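Local structure of beta-lactamase (Francisella tularensis subsp. tularensis, 3P09) at residues 183-188 with 252-257. The protein probably hydrolyses the beta-lactam ring of antibiotics to give substituted beta-amino acids, as a class A beta-lactamase. Numbering follows the deposited sequence.
Sequences KDIYKL and PIALGI
Tyr-186 on helix 178-190 and Ala-254 on strand 253-260 bring the two backbones closest, their CA atoms 5.7 Å apart, with no hydrogen bond passing between the segments. The CB of Ala-254 points at the helix and meets two neighbouring residues there: the CG2 branch of Ile-185, 3.8 Å from the methyl, and the CB of Tyr-186, at 3.9 Å. A single methyl suits a place where helix and strand run this near. A chi1 of -173° turns the Tyr-186 ring away from its own backbone N, and its CD2 edge passes the methyl towards Pro-252. Ala-254 CB and Pro-252 O both lie at the ring's edge, near its plane; Tyr-186 CE2 is 4.1 Å from Pro-252 O, a contact and not a hydrogen bond. The tyrosine side chain also touches Leu-44, and its ring meets that of Phe-190. Ile-185, branched at CB, also packs on Phe-68 of helix 66-80. On the sheet's other face, Ile-253 and Leu-255 meet helix 271-289, so this strand is covered on both faces, as in the alpha/beta domain of class A beta-lactamases. The small contact thus rests on van der Waals touching of carbons, while Pro-252 O, buried with no partner in the model, probably costs a little.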
# COMPACT_ATOMS: atom_id res chain seq x y z
N LYS A 183 -7.66 2.33 7.02
CA LYS A 183 -9.08 2.49 6.71
C LYS A 183 -9.30 2.38 5.18
O LYS A 183 -10.28 1.80 4.73
CB LYS A 183 -9.62 3.81 7.26
CG LYS A 183 -9.74 3.84 8.79
CD LYS A 183 -10.62 4.99 9.31
CE LYS A 183 -10.28 6.29 8.63
NZ LYS A 183 -11.32 7.34 8.87
N ASP A 184 -8.38 2.93 4.40
CA ASP A 184 -8.51 2.89 2.94
C ASP A 184 -8.51 1.48 2.37
O ASP A 184 -9.35 1.13 1.55
CB ASP A 184 -7.38 3.66 2.25
CG ASP A 184 -7.52 5.16 2.39
OD1 ASP A 184 -8.62 5.64 2.77
OD2 ASP A 184 -6.52 5.86 2.11
N ILE A 185 -7.54 0.67 2.79
CA ILE A 185 -7.44 -0.67 2.22
C ILE A 185 -8.63 -1.51 2.67
O ILE A 185 -9.15 -2.33 1.91
CB ILE A 185 -6.09 -1.36 2.57
CG1 ILE A 185 -5.79 -2.48 1.57
CG2 ILE A 185 -6.09 -1.88 4.00
CD1 ILE A 185 -4.36 -3.03 1.69
N TYR A 186 -9.09 -1.29 3.90
CA TYR A 186 -10.25 -2.04 4.41
C TYR A 186 -11.50 -1.65 3.64
O TYR A 186 -12.30 -2.50 3.25
CB TYR A 186 -10.47 -1.74 5.90
CG TYR A 186 -11.54 -2.61 6.52
CD1 TYR A 186 -12.87 -2.20 6.54
CD2 TYR A 186 -11.22 -3.84 7.07
CE1 TYR A 186 -13.86 -3.01 7.11
CE2 TYR A 186 -12.19 -4.65 7.63
CZ TYR A 186 -13.51 -4.23 7.65
OH TYR A 186 -14.46 -5.04 8.22
N LYS A 187 -11.67 -0.35 3.43
CA LYS A 187 -12.86 0.14 2.75
C LYS A 187 -12.90 -0.40 1.32
O LYS A 187 -13.96 -0.83 0.82
CB LYS A 187 -12.91 1.66 2.77
CG LYS A 187 -14.16 2.26 2.15
CD LYS A 187 -14.37 3.68 2.67
CE LYS A 187 -15.62 4.32 2.07
NZ LYS A 187 -16.85 3.52 2.34
N LEU A 188 -11.75 -0.41 0.66
CA LEU A 188 -11.69 -0.90 -0.72
C LEU A 188 -12.01 -2.40 -0.82
O LEU A 188 -12.70 -2.85 -1.74
CB LEU A 188 -10.33 -0.59 -1.34
CG LEU A 188 -10.13 0.87 -1.78
CD1 LEU A 188 -8.68 1.12 -2.11
CD2 LEU A 188 -11.03 1.24 -2.97
N PRO A 252 -12.05 -10.89 8.37
CA PRO A 252 -10.79 -10.24 7.98
C PRO A 252 -10.51 -8.95 8.74
O PRO A 252 -11.42 -8.29 9.24
CB PRO A 252 -10.99 -9.96 6.48
CG PRO A 252 -12.46 -10.01 6.26
CD PRO A 252 -13.01 -10.98 7.26
N ILE A 253 -9.22 -8.62 8.84
CA ILE A 253 -8.80 -7.38 9.46
C ILE A 253 -7.86 -6.65 8.52
O ILE A 253 -7.33 -7.24 7.57
CB ILE A 253 -8.11 -7.62 10.82
CG1 ILE A 253 -6.95 -8.61 10.66
CG2 ILE A 253 -9.10 -8.21 11.81
CD1 ILE A 253 -5.87 -8.40 11.68
N ALA A 254 -7.66 -5.36 8.74
CA ALA A 254 -6.65 -4.64 7.96
C ALA A 254 -5.56 -4.23 8.92
O ALA A 254 -5.83 -3.97 10.10
CB ALA A 254 -7.25 -3.44 7.27
N LEU A 255 -4.33 -4.17 8.44
CA LEU A 255 -3.22 -3.80 9.29
C LEU A 255 -2.25 -2.97 8.48
O LEU A 255 -1.77 -3.43 7.44
CB LEU A 255 -2.52 -5.05 9.83
CG LEU A 255 -1.17 -4.85 10.49
CD1 LEU A 255 -1.26 -3.93 11.72
CD2 LEU A 255 -0.58 -6.20 10.87
N GLY A 256 -1.98 -1.76 8.94
CA GLY A 256 -0.97 -0.91 8.32
C GLY A 256 0.18 -0.72 9.28
O GLY A 256 -0.04 -0.43 10.46
N ILE A 257 1.41 -0.91 8.80
CA ILE A 257 2.61 -0.64 9.58
C ILE A 257 3.54 0.23 8.74
O ILE A 257 3.97 -0.19 7.66
CB ILE A 257 3.35 -1.94 9.98
CG1 ILE A 257 2.41 -2.88 10.74
CG2 ILE A 257 4.58 -1.61 10.79
CD1 ILE A 257 3.04 -4.22 11.09